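Local structure of putative phosphatase (Bacteroides thetaiotaomicron, 3KYA) at residues 29-34 with 438-443; 192-195 with 200-203. The protein is of unproven function, perhaps a phosphatase, and binds zinc ions at several sites. One frame throughout, in Å; residues are numbered along the deposited sequence. Where two conformers were deposited one is given.

Contact 1: 29-34 with 438-443; sequences GAYQKL and REVARF
Tyr31 and Glu439 both carry CG beside the backbone N and anti to the carbonyl carbon (chi1 -62° and -71°), and these torsions send the two side chains toward each other to meet at an oblique angle. A bend at chi2 of Glu439 folds its chain so that CG lies over one face of the phenol ring, 4.0 Å from the ring centroid of Tyr31 and 20° off the ring normal. This is a CH-pi contact displaced toward the hydroxyl-bearing rim: CB of Glu439 stands 3.7 Å from CZ of Tyr31. At the end of the ring, Tyr31 OH reaches CG2 of Val440 at 3.6 Å, the valine crossing it at about a right angle. The carboxylate is turned well out of the ring plane, so the two flat groups do not stack. Tyr31 projects from a type II turn, Gly29 to Gln32, closed by a bond from Gln32 N to Gly29 O. The contact lies at the surface, between the IPT/TIG domain and the closing blade of a six-bladed beta-propeller: the turn links strands 19-28 and 33-39 of the former, and the Glu439 loop joins strands 435-436 and 446-452 of the latter, whose sheet strand 105-110 completes.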
loop_
_atom_site.group_PDB
_atom_site.type_symbol
_atom_site.label_atom_id
_atom_site.label_comp_id
_atom_site.label_asym_id
_atom_site.label_seq_id
_atom_site.Cartn_x
_atom_site.Cartn_y
_atom_site.Cartn_z
ATOM N N GLY A 29 12.248 6.380 12.175
ATOM C CA GLY A 29 12.157 5.144 12.959
ATOM C C GLY A 29 13.315 4.193 12.700
ATOM O O GLY A 29 14.209 4.486 11.908
ATOM N N ALA A 30 13.308 3.061 13.394
ATOM C CA ALA A 30 14.333 2.037 13.214
ATOM C C ALA A 30 14.444 1.648 11.747
ATOM O O ALA A 30 13.451 1.616 11.042
ATOM C CB ALA A 30 14.005 0.815 14.060
ATOM N N TYR A 31 15.666 1.348 11.305
ATOM C CA TYR A 31 15.991 0.976 9.923
ATOM C C TYR A 31 16.044 2.163 8.944
ATOM O O TYR A 31 16.359 1.969 7.777
ATOM C CB TYR A 31 15.079 -0.151 9.374
ATOM C CG TYR A 31 15.211 -1.451 10.156
ATOM C CD1 TYR A 31 14.448 -1.682 11.302
ATOM C CD2 TYR A 31 16.117 -2.438 9.752
ATOM C CE1 TYR A 31 14.570 -2.872 12.023
ATOM C CE2 TYR A 31 16.250 -3.633 10.465
ATOM C CZ TYR A 31 15.476 -3.844 11.609
ATOM O OH TYR A 31 15.609 -5.016 12.332
ATOM N N GLN A 32 15.722 3.379 9.404
ATOM C CA GLN A 32 15.854 4.575 8.572
ATOM C C GLN A 32 17.325 4.812 8.268
ATOM O O GLN A 32 18.171 4.672 9.154
ATOM C CB GLN A 32 15.313 5.805 9.316
ATOM C CG GLN A 32 15.623 7.179 8.683
ATOM C CD GLN A 32 14.840 7.475 7.406
ATOM O OE1 GLN A 32 15.414 7.902 6.377
ATOM N NE2 GLN A 32 13.529 7.268 7.465
ATOM N N LYS A 33 17.625 5.177 7.025
ATOM C CA LYS A 33 18.974 5.552 6.643
ATOM C C LYS A 33 19.178 7.002 7.103
ATOM O O LYS A 33 18.370 7.884 6.774
ATOM C CB LYS A 33 19.142 5.410 5.143
ATOM C CG LYS A 33 20.543 5.467 4.636
ATOM C CD LYS A 33 20.606 4.984 3.175
ATOM C CE LYS A 33 20.306 3.472 3.041
ATOM N NZ LYS A 33 20.497 2.909 1.659
ATOM N N LEU A 34 20.246 7.242 7.857
ATOM C CA LEU A 34 20.568 8.562 8.400
ATOM C C LEU A 34 21.904 9.073 7.867
ATOM O O LEU A 34 22.913 8.351 7.868
ATOM C CB LEU A 34 20.616 8.499 9.935
ATOM C CG LEU A 34 20.992 9.759 10.705
ATOM C CD1 LEU A 34 19.868 10.808 10.593
ATOM C CD2 LEU A 34 21.282 9.405 12.165
ATOM N N ARG A 438 8.221 -7.078 11.010
ATOM C CA ARG A 438 8.533 -7.877 9.810
ATOM C C ARG A 438 10.024 -8.150 9.584
ATOM O O ARG A 438 10.370 -8.985 8.751
ATOM C CB ARG A 438 7.889 -7.235 8.573
ATOM C CG ARG A 438 6.357 -7.136 8.655
ATOM C CD ARG A 438 5.624 -8.463 8.421
ATOM N NE ARG A 438 5.627 -8.821 7.002
ATOM C CZ ARG A 438 6.322 -9.817 6.469
ATOM N NH1 ARG A 438 7.053 -10.618 7.226
ATOM N NH2 ARG A 438 6.258 -10.023 5.168
ATOM N N GLU A 439 10.909 -7.486 10.325
ATOM C CA GLU A 439 12.344 -7.753 10.196
ATOM C C GLU A 439 12.888 -8.780 11.172
ATOM O O GLU A 439 13.890 -9.422 10.879
ATOM C CB GLU A 439 13.170 -6.460 10.364
ATOM C CG GLU A 439 13.034 -5.507 9.220
ATOM C CD GLU A 439 13.342 -6.167 7.870
ATOM O OE1 GLU A 439 14.352 -6.874 7.733
ATOM O OE2 GLU A 439 12.535 -5.988 6.956
ATOM N N VAL A 440 12.246 -8.931 12.333
ATOM C CA VAL A 440 12.766 -9.812 13.378
ATOM C C VAL A 440 11.731 -10.780 13.981
ATOM O O VAL A 440 12.003 -11.981 14.097
ATOM C CB VAL A 440 13.398 -8.967 14.536
ATOM C CG1 VAL A 440 13.869 -9.866 15.676
ATOM C CG2 VAL A 440 14.573 -8.073 14.018
ATOM N N ALA A 441 10.577 -10.247 14.398
ATOM C CA ALA A 441 9.557 -11.040 15.102
ATOM C C ALA A 441 9.070 -12.297 14.350
ATOM O O ALA A 441 8.866 -12.271 13.121
ATOM C CB ALA A 441 8.357 -10.157 15.455
ATOM N N ARG A 442 8.890 -13.382 15.107
ATOM C CA ARG A 442 8.344 -14.636 14.569
ATOM C C ARG A 442 7.403 -15.285 15.556
ATOM O O ARG A 442 7.514 -15.064 16.760
ATOM C CB ARG A 442 9.448 -15.626 14.215
ATOM C CG ARG A 442 10.282 -15.186 13.033
ATOM C CD ARG A 442 11.237 -16.261 12.567
ATOM N NE ARG A 442 12.265 -16.589 13.539
ATOM C CZ ARG A 442 13.235 -17.476 13.328
ATOM N NH1 ARG A 442 13.275 -18.161 12.188
ATOM N NH2 ARG A 442 14.159 -17.702 14.255
ATOM N N PHE A 443 6.485 -16.084 15.015
ATOM C CA PHE A 443 5.534 -16.867 15.787
ATOM C C PHE A 443 5.636 -18.314 15.326
ATOM O O PHE A 443 6.332 -18.609 14.340
ATOM C CB PHE A 443 4.088 -16.415 15.523
ATOM C CG PHE A 443 3.795 -14.951 15.826
ATOM C CD1 PHE A 443 3.372 -14.552 17.088
ATOM C CD2 PHE A 443 3.851 -13.986 14.817
ATOM C CE1 PHE A 443 3.083 -13.201 17.360
ATOM C CE2 PHE A 443 3.541 -12.664 15.072
ATOM C CZ PHE A 443 3.165 -12.264 16.348
#

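Contact 2: 192-195 with 200-203; sequences AFNK and YADE
Asn194 reaches across to Asp202 with its side-chain amide, ND2 donating to Asp202 O at 3.0 Å with an N-H...O angle of 152°. The donor stands above the carbonyl plane rather than on a lone pair. ND2 also gives a more bent bond, 135°, to Lys195 O, so one amide nitrogen serves two backbone carbonyls, while OD1 accepts from Tyr206 N. With CG between the backbone N and the carbonyl carbon (chi1 69°), the amide sits among all three partners, and ND2 rests 3.6 Å from CB of Ala201. Replacing Asn194 by alanine is likely to leave the carbonyls of Asp202 and Lys195 and the Tyr206 N-H without these side-chain partners, and to let the 200-203 loop shift.

The Lys195 and Glu203 side chains run alongside each other in the same direction and form a salt bridge: NZ of Lys195 meets OE2 of Glu203 on its syn side at 2.8 Å. The lysine chain, bent at chi2 and chi3, curls back alongside the carboxylate, and its CE is 3.3 Å from the same OE2 of Glu203. That oxygen also accepts from a water which donates to Asn194 O, while Glu203 OE1 accepts from Lys196 N. Both carboxylate oxygens are thus engaged. Asp202, whose N is bonded to Glu205 OE1, belongs with Glu205 to a zinc site of this protein, though the model has no zinc bound there to this chain.

These residues shape the connection between 188-193 and 206-211, the first two strands of one four-stranded antiparallel propeller blade; Tyr200 and Ala201 form a classic beta bulge, and the Tyr200 ring packs on helix 276-284.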
loop_
_atom_site.group_PDB
_atom_site.type_symbol
_atom_site.label_atom_id
_atom_site.label_comp_id
_atom_site.label_asym_id
_atom_site.label_seq_id
_atom_site.Cartn_x
_atom_site.Cartn_y
_atom_site.Cartn_z
ATOM N N ALA A 192 -18.258 -15.683 23.646
ATOM C CA ALA A 192 -18.927 -14.429 23.319
ATOM C C ALA A 192 -19.712 -13.979 24.555
ATOM O O ALA A 192 -19.777 -14.710 25.555
ATOM C CB ALA A 192 -19.853 -14.574 22.086
ATOM N N PHE A 193 -20.256 -12.769 24.502
ATOM C CA PHE A 193 -21.042 -12.193 25.600
ATOM C C PHE A 193 -22.309 -11.536 25.053
ATOM O O PHE A 193 -22.279 -10.944 23.969
ATOM C CB PHE A 193 -20.221 -11.156 26.383
ATOM C CG PHE A 193 -19.011 -11.730 27.083
ATOM C CD1 PHE A 193 -17.794 -11.816 26.434
ATOM C CD2 PHE A 193 -19.082 -12.162 28.401
ATOM C CE1 PHE A 193 -16.677 -12.352 27.071
ATOM C CE2 PHE A 193 -17.962 -12.700 29.044
ATOM C CZ PHE A 193 -16.758 -12.794 28.368
ATOM N N ASN A 194 -23.423 -11.609 25.791
ATOM C CA ASN A 194 -24.648 -10.953 25.328
ATOM C C ASN A 194 -24.565 -9.431 25.407
ATOM O O ASN A 194 -23.836 -8.875 26.242
ATOM C CB ASN A 194 -25.879 -11.399 26.142
ATOM C CG ASN A 194 -25.851 -10.879 27.575
ATOM O OD1 ASN A 194 -25.023 -11.293 28.372
ATOM N ND2 ASN A 194 -26.781 -9.991 27.907
ATOM N N LYS A 195 -25.290 -8.754 24.522
ATOM C CA LYS A 195 -25.476 -7.309 24.621
ATOM C C LYS A 195 -26.683 -7.152 25.549
ATOM O O LYS A 195 -27.476 -8.090 25.658
ATOM C CB LYS A 195 -25.831 -6.666 23.278
ATOM C CG LYS A 195 -24.725 -6.668 22.202
ATOM C CD LYS A 195 -23.474 -5.903 22.625
ATOM C CE LYS A 195 -23.759 -4.425 22.928
ATOM N NZ LYS A 195 -22.553 -3.722 23.434
ATOM N N TYR A 200 -34.659 -8.250 30.354
ATOM C CA TYR A 200 -34.178 -9.623 30.558
ATOM C C TYR A 200 -32.727 -9.864 30.997
ATOM O O TYR A 200 -32.478 -10.800 31.759
ATOM C CB TYR A 200 -34.395 -10.414 29.250
ATOM C CG TYR A 200 -35.847 -10.524 28.835
ATOM C CD1 TYR A 200 -36.714 -11.378 29.501
ATOM C CD2 TYR A 200 -36.349 -9.782 27.773
ATOM C CE1 TYR A 200 -38.053 -11.490 29.122
ATOM C CE2 TYR A 200 -37.686 -9.885 27.386
ATOM C CZ TYR A 200 -38.527 -10.739 28.066
ATOM O OH TYR A 200 -39.849 -10.837 27.690
ATOM N N ALA A 201 -31.773 -9.068 30.510
ATOM C CA ALA A 201 -30.361 -9.323 30.796
ATOM C C ALA A 201 -29.487 -8.080 30.662
ATOM O O ALA A 201 -29.582 -7.346 29.684
ATOM C CB ALA A 201 -29.836 -10.421 29.844
ATOM N N ASP A 202 -28.639 -7.845 31.656
ATOM C CA ASP A 202 -27.705 -6.732 31.600
ATOM C C ASP A 202 -26.556 -7.052 30.658
ATOM O O ASP A 202 -26.334 -8.204 30.312
ATOM C CB ASP A 202 -27.193 -6.384 32.995
ATOM C CG ASP A 202 -28.198 -5.550 33.761
ATOM O OD1 ASP A 202 -28.507 -4.427 33.305
ATOM O OD2 ASP A 202 -28.693 -6.002 34.786
ATOM N N GLU A 203 -25.849 -6.008 30.250
ATOM C CA GLU A 203 -24.698 -6.111 29.344
ATOM C C GLU A 203 -23.681 -7.109 29.870
ATOM O O GLU A 203 -23.229 -6.980 30.999
ATOM C CB GLU A 203 -24.032 -4.739 29.212
ATOM C CG GLU A 203 -22.868 -4.669 28.206
ATOM C CD GLU A 203 -23.309 -4.678 26.755
ATOM O OE1 GLU A 203 -24.483 -4.347 26.466
ATOM O OE2 GLU A 203 -22.459 -4.986 25.890
HETATM O O HOH W 1 -21.310 -7.537 25.875
#

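Overall arrangement
Contacts 1 and 2 lie on opposite sides of the chain's centre, their centres 42 Å apart and their nearest atoms about 22 Å apart, so neither touches the other. Contact 1 is long-range, bringing together segments separated by 403 residues; contact 2 falls within that interval and joins segments only four residues apart. The first connects the IPT/TIG domain to the loop before strand 446-452, whereas the second stays within one strand connection. They also differ in chemistry: carbon-to-ring and van der Waals contact in the first, hydrogen bonds and a salt bridge in the second. Contact 2 alone includes a zinc-site residue, with a bound zinc ion about 4 Å from the Asp202 side chain; contact 1 lies away from the zinc sites.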